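Local coordinates for protein macrophomate synthase intermolecular Diels-Alderase (Macrophoma commelinae, PDB 1IZC) that belongs to the HpcH/HpaI aldolase/citrate lyase family and, as a TIM-barrel enzyme, binds a magnesium ion together with pyruvic acid, at residues A[130-135]-A[178-183]. The protein carries 1 engineered substitution. Numbering follows the deposited sequence.
Sequences EEVREF and VCIIPQ. With PYR (pyruvic acid), chain C.
Phe135 meets Ile180 through its backbone, not through its ring: Phe135 C lies 4.3 Å from Ile180 CD1, while the ring leads away from the strand, with Glu131 O in plane at its edge, and touches Ile123. Pro182, the other ring, takes Val132 at its CG corner, 4.0 Å from Val132 CG2, the two side chains crossing at about a right angle. The two methyls of Val132 divide between Pro182 and Ile180. CG2, anti to the carbonyl carbon, reaches Pro182, whereas CG1, anti to the backbone N (chi1 179°), faces Ile180, with Val132 CG1 4.4 Å from Ile180 CG2. All four touching residues are buried, and the side-chain contacts are apolar, with a small shared surface of 157 Å². Past them, the extended Gln183 carries its amide to the pyruvic acid, Gln183 NE2 approaching O3 of the ligand at 3.0 Å; Gln183 OE1 accepts a hydrogen bond from Arg101, which also binds the ligand. Segments 130-135 and 179-183 run roughly antiparallel, at 151° with their axes 9.9 Å apart, the helix-over-strand layering of a TIM barrel. Ile180 points toward helix 129-139, where Val136 and Met139 extend the packing on it, whereas Pro182 lies alongside. Strand 179-184 itself lies between parallel strands 120-123 and 205-207, Cys179 and Ile181 bonding through their backbones to the first and Pro182 resting on Leu205 of the second.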
# COMPACT_ATOMS: atom_id res chain seq x y z
N GLU A 130 -14.02 20.94 -29.34
CA GLU A 130 -13.44 21.71 -28.24
C GLU A 130 -12.96 20.81 -27.11
O GLU A 130 -11.92 21.07 -26.50
CB GLU A 130 -14.45 22.72 -27.66
CG GLU A 130 -14.81 23.90 -28.58
CD GLU A 130 -15.70 23.51 -29.76
OE1 GLU A 130 -16.39 22.47 -29.70
OE2 GLU A 130 -15.72 24.26 -30.76
N GLU A 131 -13.71 19.75 -26.81
CA GLU A 131 -13.29 18.85 -25.74
C GLU A 131 -11.96 18.19 -26.08
O GLU A 131 -11.11 17.99 -25.22
CB GLU A 131 -14.34 17.75 -25.50
CG GLU A 131 -15.67 18.30 -25.00
CD GLU A 131 -16.74 17.25 -24.91
OE1 GLU A 131 -16.78 16.34 -25.77
OE2 GLU A 131 -17.57 17.34 -23.98
N VAL A 132 -11.79 17.85 -27.36
CA VAL A 132 -10.56 17.22 -27.79
C VAL A 132 -9.41 18.23 -27.72
O VAL A 132 -8.30 17.88 -27.31
CB VAL A 132 -10.69 16.67 -29.23
CG1 VAL A 132 -9.37 16.05 -29.67
CG2 VAL A 132 -11.81 15.64 -29.29
N ARG A 133 -9.66 19.47 -28.11
CA ARG A 133 -8.59 20.46 -28.06
C ARG A 133 -8.12 20.78 -26.64
O ARG A 133 -6.99 21.22 -26.44
CB ARG A 133 -8.98 21.71 -28.84
CG ARG A 133 -9.12 21.36 -30.32
CD ARG A 133 -9.10 22.52 -31.29
NE ARG A 133 -8.89 21.96 -32.63
CZ ARG A 133 -9.77 22.00 -33.62
NH1 ARG A 133 -10.94 22.61 -33.46
NH2 ARG A 133 -9.50 21.38 -34.77
N GLU A 134 -8.98 20.54 -25.65
CA GLU A 134 -8.56 20.77 -24.27
C GLU A 134 -7.52 19.71 -23.93
O GLU A 134 -6.57 19.98 -23.18
CB GLU A 134 -9.76 20.68 -23.31
CG GLU A 134 -10.63 21.92 -23.35
CD GLU A 134 -9.83 23.20 -23.11
OE1 GLU A 134 -9.20 23.33 -22.03
OE2 GLU A 134 -9.82 24.08 -24.00
N PHE A 135 -7.68 18.51 -24.48
CA PHE A 135 -6.69 17.46 -24.23
C PHE A 135 -5.41 17.75 -25.00
O PHE A 135 -4.32 17.49 -24.52
CB PHE A 135 -7.22 16.07 -24.61
CG PHE A 135 -7.94 15.38 -23.48
CD1 PHE A 135 -9.28 15.67 -23.22
CD2 PHE A 135 -7.26 14.51 -22.64
CE1 PHE A 135 -9.93 15.11 -22.11
CE2 PHE A 135 -7.90 13.94 -21.53
CZ PHE A 135 -9.23 14.24 -21.26
N VAL A 178 3.42 10.50 -28.87
CA VAL A 178 2.12 10.44 -28.21
C VAL A 178 0.90 10.68 -29.09
O VAL A 178 0.88 11.61 -29.90
CB VAL A 178 2.10 11.41 -27.01
CG1 VAL A 178 0.73 11.40 -26.33
CG2 VAL A 178 3.19 11.01 -26.00
N CYS A 179 -0.12 9.84 -28.89
CA CYS A 179 -1.36 9.89 -29.68
C CYS A 179 -2.62 10.20 -28.88
O CYS A 179 -2.72 9.86 -27.69
CB CYS A 179 -1.57 8.55 -30.39
SG CYS A 179 -0.21 8.05 -31.47
N ILE A 180 -3.58 10.84 -29.55
CA ILE A 180 -4.87 11.19 -28.97
C ILE A 180 -5.95 10.41 -29.71
O ILE A 180 -6.02 10.44 -30.95
CB ILE A 180 -5.19 12.71 -29.07
CG1 ILE A 180 -4.14 13.53 -28.35
CG2 ILE A 180 -6.53 12.99 -28.42
CD1 ILE A 180 -4.51 15.02 -28.25
N ILE A 181 -6.79 9.71 -28.95
CA ILE A 181 -7.86 8.90 -29.48
C ILE A 181 -9.21 9.23 -28.83
O ILE A 181 -9.49 8.81 -27.70
CB ILE A 181 -7.58 7.39 -29.25
CG1 ILE A 181 -6.26 7.00 -29.92
CG2 ILE A 181 -8.70 6.52 -29.82
CD1 ILE A 181 -5.07 7.00 -28.97
N PRO A 182 -10.06 9.99 -29.54
CA PRO A 182 -11.37 10.33 -28.96
C PRO A 182 -12.24 9.08 -28.97
O PRO A 182 -12.15 8.27 -29.89
CB PRO A 182 -11.94 11.35 -29.95
CG PRO A 182 -10.71 11.97 -30.56
CD PRO A 182 -9.81 10.77 -30.76
N GLN A 183 -13.08 8.92 -27.95
CA GLN A 183 -13.99 7.79 -27.91
C GLN A 183 -15.40 8.36 -28.07
O GLN A 183 -15.81 9.27 -27.35
CB GLN A 183 -13.85 7.03 -26.59
CG GLN A 183 -14.84 5.92 -26.45
CD GLN A 183 -14.52 4.99 -25.31
OE1 GLN A 183 -13.89 5.39 -24.32
NE2 GLN A 183 -14.96 3.75 -25.42
C PYR C . -18.33 1.61 -23.77
O PYR C . -19.03 2.43 -23.16
OXT PYR C . -18.78 0.65 -24.44
CA PYR C . -16.85 1.87 -23.61
O3 PYR C . -16.38 2.81 -22.95
CB PYR C . -15.99 0.92 -24.34